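Local atomic coordinates of mandelate racemase/muconate lactonizing enzyme/Enolase superfamily (Rhodobacter sphaeroides, PDB entry 2HZG), a protein that pairs an enolase-type N-terminal capping domain with a metal-binding barrel, here carrying a sodium ion, as a member of the mandelate racemase/muconate lactonizing group. Residues A[8-13]-A[53-58]; A[30-35]-A[39-44]; A[121-124]-A[130-133]; A[311-316]-A[355-360]. All blocks are in the same frame, centred on the assembly; numbering follows the deposited sequence.

Contact 1: A[8-13]-A[53-58]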
loop_
_atom_site.group_PDB
_atom_site.type_symbol
_atom_site.label_atom_id
_atom_site.label_comp_id
_atom_site.label_asym_id
_atom_site.label_seq_id
_atom_site.Cartn_x
_atom_site.Cartn_y
_atom_site.Cartn_z
ATOM N N VAL A 8 16.878 -17.708 -1.953
ATOM C CA VAL A 8 15.980 -16.832 -2.704
ATOM C C VAL A 8 16.879 -15.756 -3.242
ATOM O O VAL A 8 17.391 -14.922 -2.473
ATOM C CB VAL A 8 14.868 -16.182 -1.839
ATOM C CG1 VAL A 8 13.928 -15.317 -2.717
ATOM C CG2 VAL A 8 14.075 -17.229 -1.055
ATOM N N ASP A 9 17.087 -15.788 -4.560
ATOM C CA ASP A 9 17.945 -14.825 -5.214
ATOM C C ASP A 9 17.122 -13.846 -6.022
ATOM O O ASP A 9 16.204 -14.237 -6.771
ATOM C CB ASP A 9 18.988 -15.515 -6.104
ATOM C CG ASP A 9 19.960 -16.339 -5.287
ATOM O OD1 ASP A 9 20.594 -15.762 -4.373
ATOM O OD2 ASP A 9 20.036 -17.562 -5.518
ATOM N N LEU A 10 17.482 -12.578 -5.848
ATOM C CA LEU A 10 16.741 -11.446 -6.390
ATOM C C LEU A 10 17.583 -10.737 -7.437
ATOM O O LEU A 10 18.668 -10.244 -7.129
ATOM C CB LEU A 10 16.411 -10.473 -5.256
ATOM C CG LEU A 10 15.696 -11.029 -4.005
ATOM C CD1 LEU A 10 15.306 -9.883 -3.026
ATOM C CD2 LEU A 10 14.464 -11.858 -4.388
ATOM N N PHE A 11 17.050 -10.654 -8.655
ATOM C CA PHE A 11 17.745 -10.091 -9.804
ATOM C C PHE A 11 17.065 -8.808 -10.259
ATOM O O PHE A 11 15.965 -8.843 -10.789
ATOM C CB PHE A 11 17.749 -11.109 -10.948
ATOM C CG PHE A 11 18.516 -12.364 -10.632
ATOM C CD1 PHE A 11 19.852 -12.488 -11.035
ATOM C CD2 PHE A 11 17.916 -13.408 -9.922
ATOM C CE1 PHE A 11 20.575 -13.643 -10.751
ATOM C CE2 PHE A 11 18.634 -14.572 -9.623
ATOM C CZ PHE A 11 19.973 -14.683 -10.039
ATOM N N TYR A 12 17.735 -7.678 -10.029
ATOM C CA TYR A 12 17.242 -6.376 -10.477
ATOM C C TYR A 12 17.669 -6.249 -11.940
ATOM O O TYR A 12 18.854 -6.153 -12.226
ATOM C CB TYR A 12 17.867 -5.259 -9.620
ATOM C CG TYR A 12 17.365 -3.822 -9.825
ATOM C CD1 TYR A 12 16.577 -3.446 -10.928
ATOM C CD2 TYR A 12 17.739 -2.821 -8.919
ATOM C CE1 TYR A 12 16.149 -2.107 -11.098
ATOM C CE2 TYR A 12 17.322 -1.492 -9.073
ATOM C CZ TYR A 12 16.535 -1.135 -10.155
ATOM O OH TYR A 12 16.133 0.190 -10.286
ATOM N N LEU A 13 16.710 -6.297 -12.863
ATOM C CA LEU A 13 17.041 -6.144 -14.269
ATOM C C LEU A 13 16.562 -4.799 -14.778
ATOM O O LEU A 13 15.508 -4.330 -14.355
ATOM C CB LEU A 13 16.407 -7.267 -15.110
ATOM C CG LEU A 13 16.771 -8.709 -14.726
ATOM C CD1 LEU A 13 16.212 -9.649 -15.794
ATOM C CD2 LEU A 13 18.282 -8.863 -14.560
ATOM N N ALA A 53 14.823 -4.150 -0.733
ATOM C CA ALA A 53 14.909 -3.633 0.642
ATOM C C ALA A 53 13.892 -4.280 1.588
ATOM O O ALA A 53 14.252 -4.642 2.711
ATOM C CB ALA A 53 14.814 -2.106 0.669
ATOM N N ALA A 54 12.648 -4.459 1.133
ATOM C CA ALA A 54 11.625 -5.192 1.889
ATOM C C ALA A 54 12.049 -6.636 2.193
ATOM O O ALA A 54 11.727 -7.177 3.247
ATOM C CB ALA A 54 10.229 -5.157 1.156
ATOM N N PHE A 55 12.768 -7.262 1.266
ATOM C CA PHE A 55 13.278 -8.631 1.485
ATOM C C PHE A 55 14.358 -8.767 2.568
ATOM O O PHE A 55 14.355 -9.750 3.319
ATOM C CB PHE A 55 13.786 -9.272 0.177
ATOM C CG PHE A 55 13.883 -10.760 0.259
ATOM C CD1 PHE A 55 12.735 -11.531 0.395
ATOM C CD2 PHE A 55 15.125 -11.394 0.271
ATOM C CE1 PHE A 55 12.814 -12.910 0.517
ATOM C CE2 PHE A 55 15.211 -12.792 0.387
ATOM C CZ PHE A 55 14.063 -13.539 0.513
ATOM N N VAL A 56 15.270 -7.797 2.641
ATOM C CA VAL A 56 16.485 -7.947 3.462
ATOM C C VAL A 56 16.641 -6.974 4.633
ATOM O O VAL A 56 17.615 -7.071 5.359
ATOM C CB VAL A 56 17.788 -7.821 2.594
ATOM C CG1 VAL A 56 17.788 -8.896 1.463
ATOM C CG2 VAL A 56 17.936 -6.384 2.003
ATOM N N CYS A 57 15.724 -6.018 4.790
ATOM C CA CYS A 57 15.933 -4.947 5.765
ATOM C C CYS A 57 16.087 -5.464 7.202
ATOM O O CYS A 57 15.530 -6.494 7.550
ATOM C CB CYS A 57 14.794 -3.910 5.711
ATOM S SG CYS A 57 13.161 -4.592 5.950
ATOM N N PRO A 58 16.825 -4.724 8.047
ATOM C CA PRO A 58 16.769 -5.040 9.478
ATOM C C PRO A 58 15.317 -4.961 9.951
ATOM O O PRO A 58 14.544 -4.125 9.460
ATOM C CB PRO A 58 17.597 -3.912 10.114
ATOM C CG PRO A 58 18.538 -3.471 9.045
ATOM C CD PRO A 58 17.713 -3.581 7.770
#
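The backbone oxygens of the two residues at the heart of this contact both have hydroxyl partners: Leu10 O accepts a hydrogen bond from Tyr388 OH and Phe55 O one from Ser68 OG. Between the two segments the side chains meet through apolar groups alone, a worked example of a helix laid against a sheet. In the N-terminal domain of the enolase superfamily a three-stranded antiparallel sheet packs against helices, and here its strand 5-14 meets helix 48-56. The backbones stay well apart, with the CA atoms of Leu10 and Phe55 9.1 Å from each other, and one phenyl group bridges the gap. Phe55 holds CG opposite its backbone N (chi1 -161°), which sends the ring out from the helix toward the strand. Two strand residues receive it at different depths. Leu10 places CD1 at the root of the aromatic side chain, 3.6 Å from Phe55 CB and as near to CD2 of the ring. Val8 takes the far end, its CB 3.6 Å from Phe55 CZ. Both approach the ring obliquely, and no hydrogen bond crosses between the segments. Met102 of helix 99-118 touches Leu10 as well as Phe55, and Ile106 of the same helix also touches Phe55, which is buried. The helix runs out just beyond, where its last turn is held by weak bonds from Val56 N and Cys57 N to Ala53 O, and Pro58 packs on Tyr12 of the second subunit. At the outer end of the phenyl group, the methyl carbon CG1 of Val8 lies 3.7 Å from Phe55 CZ.

Contact 2: A[30-35]-A[39-44]; sequences LVRVAA and IGWGEC
Arg32 and Trp41 lie side by side across a beta hairpin, pointing the same way from a non-hydrogen-bonded pair of the antiparallel strands 27-35 and 38-44. This pairing sets Arg32 CB over one indole face, 3.6 Å from the centroid of the six-membered ring of Trp41 and almost straight above it, in a CH-pi contact. With CG opposite its backbone N (chi1 -176°), the arginine runs on along the indole, and its CD comes to 3.5 Å from Trp41 CZ2. A bend at chi3 (57°) then turns the guanidinium out of line with the indole, the two planes standing 69° apart, and NH2 forms a salt bridge with Asp9 OD2 on strand 5-14. Leu30 meets the same indole differently, bringing CB to the ring edge 3.9 Å from CZ3 of Trp41, while its CD2 lies across the extended side chain of Glu43, 3.6 Å from that residue's CG. The Glu43 carboxylate reaches Ser308 OG through OE1. Val31 and Val33 point to the other face; their partners are Gly42 and Gly40, each pair joined by two backbone hydrogen bonds. Ile39 splits its branches: CG2 rests against the arginine's CG, and CD1 lies 3.7 Å from Ala34 CB.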
loop_
_atom_site.group_PDB
_atom_site.type_symbol
_atom_site.label_atom_id
_atom_site.label_comp_id
_atom_site.label_asym_id
_atom_site.label_seq_id
_atom_site.Cartn_x
_atom_site.Cartn_y
_atom_site.Cartn_z
ATOM N N LEU A 30 13.301 -10.109 -10.800
ATOM C CA LEU A 30 13.073 -11.546 -10.926
ATOM C C LEU A 30 13.498 -12.253 -9.642
ATOM O O LEU A 30 14.396 -11.806 -8.938
ATOM C CB LEU A 30 13.837 -12.116 -12.134
ATOM C CG LEU A 30 13.466 -11.644 -13.551
ATOM C CD1 LEU A 30 14.146 -12.550 -14.573
ATOM C CD2 LEU A 30 11.956 -11.661 -13.792
ATOM N N VAL A 31 12.832 -13.354 -9.342
ATOM C CA VAL A 31 13.032 -14.026 -8.073
ATOM C C VAL A 31 13.256 -15.489 -8.381
ATOM O O VAL A 31 12.392 -16.133 -8.979
ATOM C CB VAL A 31 11.781 -13.910 -7.139
ATOM C CG1 VAL A 31 12.025 -14.659 -5.832
ATOM C CG2 VAL A 31 11.410 -12.435 -6.836
ATOM N N ARG A 32 14.416 -16.005 -7.978
ATOM C CA ARG A 32 14.685 -17.432 -8.128
ATOM C C ARG A 32 14.699 -18.058 -6.750
ATOM O O ARG A 32 15.535 -17.702 -5.916
ATOM C CB ARG A 32 16.033 -17.681 -8.834
ATOM C CG ARG A 32 16.308 -19.176 -9.109
ATOM C CD ARG A 32 17.697 -19.437 -9.686
ATOM N NE ARG A 32 18.758 -18.925 -8.827
ATOM C CZ ARG A 32 19.947 -18.502 -9.255
ATOM N NH1 ARG A 32 20.253 -18.541 -10.558
ATOM N NH2 ARG A 32 20.831 -18.037 -8.374
ATOM N N VAL A 33 13.780 -18.985 -6.513
ATOM C CA VAL A 33 13.722 -19.700 -5.246
ATOM C C VAL A 33 14.325 -21.097 -5.464
ATOM O O VAL A 33 14.046 -21.742 -6.490
ATOM C CB VAL A 33 12.269 -19.804 -4.718
ATOM C CG1 VAL A 33 12.217 -20.598 -3.403
ATOM C CG2 VAL A 33 11.651 -18.399 -4.523
ATOM N N ALA A 34 15.162 -21.537 -4.525
ATOM C CA ALA A 34 15.717 -22.893 -4.539
ATOM C C ALA A 34 15.280 -23.641 -3.286
ATOM O O ALA A 34 15.400 -23.124 -2.172
ATOM C CB ALA A 34 17.268 -22.867 -4.631
ATOM N N ALA A 35 14.798 -24.862 -3.472
ATOM C CA ALA A 35 14.475 -25.734 -2.351
ATOM C C ALA A 35 15.042 -27.107 -2.684
ATOM O O ALA A 35 14.491 -27.823 -3.519
ATOM C CB ALA A 35 12.964 -25.807 -2.125
ATOM N N ILE A 39 14.161 -25.643 -8.505
ATOM C CA ILE A 39 14.148 -24.207 -8.799
ATOM C C ILE A 39 12.747 -23.744 -9.202
ATOM O O ILE A 39 11.985 -24.482 -9.833
ATOM C CB ILE A 39 15.189 -23.865 -9.937
ATOM C CG1 ILE A 39 16.620 -24.175 -9.465
ATOM C CG2 ILE A 39 15.121 -22.410 -10.382
ATOM C CD1 ILE A 39 17.066 -23.386 -8.240
ATOM N N GLY A 40 12.399 -22.525 -8.815
ATOM C CA GLY A 40 11.258 -21.843 -9.407
ATOM C C GLY A 40 11.561 -20.375 -9.591
ATOM O O GLY A 40 12.358 -19.793 -8.840
ATOM N N TRP A 41 10.916 -19.767 -10.582
ATOM C CA TRP A 41 11.132 -18.361 -10.871
ATOM C C TRP A 41 9.830 -17.614 -10.782
ATOM O O TRP A 41 8.760 -18.147 -11.121
ATOM C CB TRP A 41 11.667 -18.171 -12.293
ATOM C CG TRP A 41 13.095 -18.474 -12.461
ATOM C CD1 TRP A 41 13.643 -19.692 -12.810
ATOM C CD2 TRP A 41 14.194 -17.558 -12.337
ATOM N NE1 TRP A 41 15.014 -19.579 -12.906
ATOM C CE2 TRP A 41 15.382 -18.287 -12.621
ATOM C CE3 TRP A 41 14.297 -16.188 -12.020
ATOM C CZ2 TRP A 41 16.649 -17.697 -12.597
ATOM C CZ3 TRP A 41 15.566 -15.606 -11.991
ATOM C CH2 TRP A 41 16.725 -16.365 -12.269
ATOM N N GLY A 42 9.941 -16.358 -10.366
ATOM C CA GLY A 42 8.807 -15.445 -10.373
ATOM C C GLY A 42 9.279 -14.031 -10.694
ATOM O O GLY A 42 10.481 -13.773 -10.786
ATOM N N GLU A 43 8.324 -13.123 -10.861
ATOM C CA GLU A 43 8.617 -11.746 -11.204
ATOM C C GLU A 43 7.707 -10.813 -10.375
ATOM O O GLU A 43 6.491 -11.017 -10.301
ATOM C CB GLU A 43 8.402 -11.530 -12.707
ATOM C CG GLU A 43 8.715 -10.109 -13.225
ATOM C CD GLU A 43 8.576 -10.017 -14.749
ATOM O OE1 GLU A 43 8.749 -11.061 -15.429
ATOM O OE2 GLU A 43 8.283 -8.906 -15.262
ATOM N N CYS A 44 8.317 -9.814 -9.737
ATOM C CA CYS A 44 7.558 -8.785 -9.018
ATOM C C CYS A 44 7.286 -7.634 -9.981
ATOM O O CYS A 44 8.210 -7.130 -10.620
ATOM C CB CYS A 44 8.370 -8.238 -7.836
ATOM S SG CYS A 44 8.935 -9.470 -6.667
#

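Contact 3: A[121-124]-A[130-133]; sequences PAWA and ASHG
Trp123 offers one indole face to the backbone of Ala130 and to Ser131, chiefly its CB. The contact folds a short helix, 122-125, against the loop that leads into strand 135-141, the first strand of the enolase-type beta/alpha barrel. Its tight part is the pyrrole half of the ring. Ser131 CB sits over that half, 3.6 Å from the centroid of the five-membered ring, in a CH-pi contact, and is only 3.4 Å from Trp123 CE2. The opposite face is also occupied, from the start of the same helix: Pro121, at the N-cap, holds its CG 3.3 Å above the ring plane, and Ala124 CB stands somewhat farther off. The indole is therefore sandwiched between a proline and a serine. Trp123 has CG between its backbone N and carbonyl carbon (chi1 52°), the setting that keeps the indole between Pro121 and Ser131, and a hydrogen bond from NE1 to Pro357 O holds the ring from turning. Ser131 is fixed in a similar way: OG, swung opposite its own backbone N (chi1 176°), donates to Ala356 O, so both buried polar groups of the pair are satisfied by one loop. The benzene half is looser. It meets mainly backbone, since the CB of the partly exposed Ala130 points away from the helix. What this residue brings to the ring is backbone, with Ala130 N 3.5 Å from Trp123 CZ3.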
loop_
_atom_site.group_PDB
_atom_site.type_symbol
_atom_site.label_atom_id
_atom_site.label_comp_id
_atom_site.label_asym_id
_atom_site.label_seq_id
_atom_site.Cartn_x
_atom_site.Cartn_y
_atom_site.Cartn_z
ATOM N N PRO A 121 1.386 -28.260 -14.345
ATOM C CA PRO A 121 1.228 -26.817 -14.519
ATOM C C PRO A 121 0.662 -26.187 -13.251
ATOM O O PRO A 121 -0.090 -26.821 -12.506
ATOM C CB PRO A 121 0.249 -26.685 -15.691
ATOM C CG PRO A 121 -0.428 -27.977 -15.824
ATOM C CD PRO A 121 0.479 -29.037 -15.210
ATOM N N ALA A 122 1.045 -24.939 -13.016
ATOM C CA ALA A 122 0.624 -24.203 -11.846
ATOM C C ALA A 122 -0.894 -24.155 -11.750
ATOM O O ALA A 122 -1.435 -24.301 -10.656
ATOM C CB ALA A 122 1.236 -22.780 -11.855
ATOM N N TRP A 123 -1.583 -23.990 -12.885
ATOM C CA TRP A 123 -3.067 -23.941 -12.873
ATOM C C TRP A 123 -3.696 -25.232 -12.364
ATOM O O TRP A 123 -4.775 -25.195 -11.787
ATOM C CB TRP A 123 -3.686 -23.599 -14.229
ATOM C CG TRP A 123 -3.218 -24.451 -15.404
ATOM C CD1 TRP A 123 -2.223 -24.134 -16.298
ATOM C CD2 TRP A 123 -3.744 -25.728 -15.828
ATOM N NE1 TRP A 123 -2.097 -25.136 -17.241
ATOM C CE2 TRP A 123 -3.015 -26.120 -16.976
ATOM C CE3 TRP A 123 -4.766 -26.573 -15.356
ATOM C CZ2 TRP A 123 -3.266 -27.329 -17.650
ATOM C CZ3 TRP A 123 -4.993 -27.776 -16.006
ATOM C CH2 TRP A 123 -4.254 -28.137 -17.150
ATOM N N ALA A 124 -3.041 -26.362 -12.626
ATOM C CA ALA A 124 -3.515 -27.651 -12.111
ATOM C C ALA A 124 -3.334 -27.669 -10.605
ATOM O O ALA A 124 -4.218 -28.080 -9.886
ATOM C CB ALA A 124 -2.767 -28.822 -12.772
ATOM N N ALA A 130 -8.485 -27.730 -16.380
ATOM C CA ALA A 130 -8.094 -27.442 -17.755
ATOM C C ALA A 130 -7.556 -26.012 -17.859
ATOM O O ALA A 130 -7.863 -25.171 -17.008
ATOM C CB ALA A 130 -9.295 -27.640 -18.695
ATOM N N SER A 131 -6.736 -25.770 -18.886
ATOM C CA SER A 131 -6.303 -24.430 -19.268
ATOM C C SER A 131 -6.914 -24.072 -20.628
ATOM O O SER A 131 -6.528 -24.606 -21.674
ATOM C CB SER A 131 -4.790 -24.341 -19.322
ATOM O OG SER A 131 -4.362 -23.078 -19.785
ATOM N N HIS A 132 -7.877 -23.162 -20.589
ATOM C CA HIS A 132 -8.664 -22.803 -21.767
ATOM C C HIS A 132 -8.041 -21.666 -22.564
ATOM O O HIS A 132 -7.354 -20.792 -22.006
ATOM C CB HIS A 132 -10.085 -22.427 -21.325
ATOM C CG HIS A 132 -10.826 -23.553 -20.670
ATOM N ND1 HIS A 132 -11.268 -24.657 -21.368
ATOM C CD2 HIS A 132 -11.218 -23.739 -19.387
ATOM C CE1 HIS A 132 -11.886 -25.484 -20.540
ATOM N NE2 HIS A 132 -11.876 -24.946 -19.333
ATOM N N GLY A 133 -8.306 -21.677 -23.871
ATOM C CA GLY A 133 -7.818 -20.652 -24.773
ATOM C C GLY A 133 -8.381 -19.278 -24.475
ATOM O O GLY A 133 -9.577 -19.113 -24.201
#

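Contact 4: A[311-316]-A[355-360]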
loop_
_atom_site.group_PDB
_atom_site.type_symbol
_atom_site.label_atom_id
_atom_site.label_comp_id
_atom_site.label_asym_id
_atom_site.label_seq_id
_atom_site.Cartn_x
_atom_site.Cartn_y
_atom_site.Cartn_z
ATOM N N ALA A 311 5.588 -13.175 -16.487
ATOM C CA ALA A 311 4.464 -12.411 -15.901
ATOM C C ALA A 311 3.145 -12.781 -16.561
ATOM O O ALA A 311 2.143 -12.963 -15.871
ATOM C CB ALA A 311 4.727 -10.898 -16.019
ATOM N N LEU A 312 3.149 -12.893 -17.895
ATOM C CA LEU A 312 1.937 -13.288 -18.633
ATOM C C LEU A 312 1.430 -14.646 -18.182
ATOM O O LEU A 312 0.262 -14.800 -17.855
ATOM C CB LEU A 312 2.159 -13.298 -20.156
ATOM C CG LEU A 312 0.973 -13.710 -21.055
ATOM C CD1 LEU A 312 -0.321 -12.862 -20.809
ATOM C CD2 LEU A 312 1.417 -13.635 -22.530
ATOM N N SER A 313 2.325 -15.636 -18.179
ATOM C CA SER A 313 1.965 -16.968 -17.760
ATOM C C SER A 313 1.364 -16.911 -16.363
ATOM O O SER A 313 0.304 -17.480 -16.130
ATOM C CB SER A 313 3.192 -17.887 -17.770
ATOM O OG SER A 313 2.877 -19.037 -17.007
ATOM N N ALA A 314 2.023 -16.191 -15.447
ATOM C CA ALA A 314 1.566 -16.154 -14.058
ATOM C C ALA A 314 0.184 -15.545 -13.958
ATOM O O ALA A 314 -0.672 -16.063 -13.256
ATOM C CB ALA A 314 2.557 -15.401 -13.174
ATOM N N SER A 315 -0.050 -14.463 -14.706
ATOM C CA SER A 315 -1.325 -13.760 -14.604
ATOM C C SER A 315 -2.460 -14.450 -15.374
ATOM O O SER A 315 -3.614 -14.116 -15.174
ATOM C CB SER A 315 -1.182 -12.277 -14.948
ATOM O OG SER A 315 -0.517 -11.546 -13.876
ATOM N N LEU A 316 -2.123 -15.416 -16.229
ATOM C CA LEU A 316 -3.135 -16.272 -16.871
ATOM C C LEU A 316 -3.561 -17.415 -15.950
ATOM O O LEU A 316 -4.710 -17.854 -16.004
ATOM C CB LEU A 316 -2.618 -16.840 -18.192
ATOM C CG LEU A 316 -2.366 -15.850 -19.337
ATOM C CD1 LEU A 316 -1.838 -16.551 -20.589
ATOM C CD2 LEU A 316 -3.650 -15.136 -19.646
ATOM N N ARG A 355 -2.812 -19.522 -23.883
ATOM C CA ARG A 355 -3.286 -20.102 -22.631
ATOM C C ARG A 355 -2.169 -20.208 -21.628
ATOM O O ARG A 355 -0.982 -20.162 -21.995
ATOM C CB ARG A 355 -3.977 -21.459 -22.874
ATOM C CG ARG A 355 -3.058 -22.618 -23.267
ATOM C CD ARG A 355 -3.882 -23.779 -23.790
ATOM N NE ARG A 355 -4.530 -23.408 -25.049
ATOM C CZ ARG A 355 -5.762 -23.757 -25.404
ATOM N NH1 ARG A 355 -6.503 -24.494 -24.586
ATOM N NH2 ARG A 355 -6.247 -23.358 -26.584
ATOM N N ALA A 356 -2.555 -20.284 -20.361
ATOM C CA ALA A 356 -1.646 -20.648 -19.292
ATOM C C ALA A 356 -0.991 -21.965 -19.728
ATOM O O ALA A 356 -1.700 -22.949 -20.023
ATOM C CB ALA A 356 -2.407 -20.811 -17.982
ATOM N N PRO A 357 0.350 -21.974 -19.838
ATOM C CA PRO A 357 1.040 -23.133 -20.410
ATOM C C PRO A 357 0.636 -24.484 -19.815
ATOM O O PRO A 357 0.431 -24.627 -18.603
ATOM C CB PRO A 357 2.515 -22.822 -20.137
ATOM C CG PRO A 357 2.557 -21.315 -20.198
ATOM C CD PRO A 357 1.300 -20.890 -19.514
ATOM N N GLU A 358 0.526 -25.470 -20.692
ATOM C CA GLU A 358 0.263 -26.834 -20.258
ATOM C C GLU A 358 1.512 -27.436 -19.571
ATOM O O GLU A 358 1.413 -28.303 -18.686
ATOM C CB GLU A 358 -0.364 -27.662 -21.408
ATOM C CG GLU A 358 -1.919 -27.780 -21.250
ATOM C CD GLU A 358 -2.753 -27.503 -22.510
ATOM O OE1 GLU A 358 -4.000 -27.410 -22.388
ATOM O OE2 GLU A 358 -2.197 -27.378 -23.626
ATOM N N ALA A 359 2.676 -26.887 -19.887
ATOM C CA ALA A 359 3.936 -27.299 -19.292
ATOM C C ALA A 359 4.031 -27.034 -17.755
ATOM O O ALA A 359 3.236 -26.261 -17.200
ATOM C CB ALA A 359 5.061 -26.622 -20.027
ATOM N N PRO A 360 4.987 -27.703 -17.071
ATOM C CA PRO A 360 5.111 -27.652 -15.598
ATOM C C PRO A 360 5.380 -26.265 -15.010
ATOM O O PRO A 360 6.098 -25.460 -15.617
ATOM C CB PRO A 360 6.317 -28.567 -15.315
ATOM C CG PRO A 360 6.336 -29.527 -16.483
ATOM C CD PRO A 360 6.001 -28.613 -17.651
#
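Leu316 meets the loop 355-360 with both the base and the tip of its side chain. Its CB faces Ala356 CB at 4.0 Å, and the backbones come close here too, Leu316 CA and Ala356 CA being 5.2 Å apart. From CB the chain swings so that CG lies opposite the carbonyl carbon and beside the backbone N (chi1 -67°). The next torsion is fully extended (chi2 179°), which carries CD1 onward, straight out from CA, instead of folding it back on the helix. This methyl ends against backbone: CD1 is 3.8 Å from Ala356 N and equally far from Arg355 C, so it rests on the peptide unit joining those two residues. Deeper in, the leucine also touches Asn303 and Cys328. These belong to strands 300-303 and 327-331, the seventh and eighth of the enolase-type beta/alpha barrel, and helix 309-316 follows the seventh. The loop thus lies across the end of a barrel helix, and no hydrogen bond joins the two segments. The CB of Arg355 points away from the helix, and its guanidinium is used on other parts of the chain, NH1 bonding to Ser131 O and NH2 forming a salt bridge with Asp349. One turn earlier, Ser313 supplies the second point of touch. Its OG donates a hydrogen bond to Leu362 O and accepts one from Gln317 NE2, a double grip that fixes the hydroxyl. Against that held oxygen rests a proline ring carbon, Pro357 CD 3.5 Å from Ser313 OG.

How the contacts relate
Along the chain, contact 2 is nested in the loop closed by contact 1, and contacts 3 and 4 follow in series. Contacts 1 and 2, with centres 12 Å apart, share the three-stranded sheet of the N-terminal domain, strands 5-14 and 27-35 being neighbours in it. The centres of contacts 3 and 4 are about 8 Å apart, where loop 355-360 gathers the lead-in to the barrel and the helix after its seventh strand. Contact 1 stays separate from both, its nearest atoms about 17 Å from contact 3 and about 11 Å from contact 4. Contact 2 just touches contact 4 through Glu43 and Ala311, so there the capping domain meets the barrel.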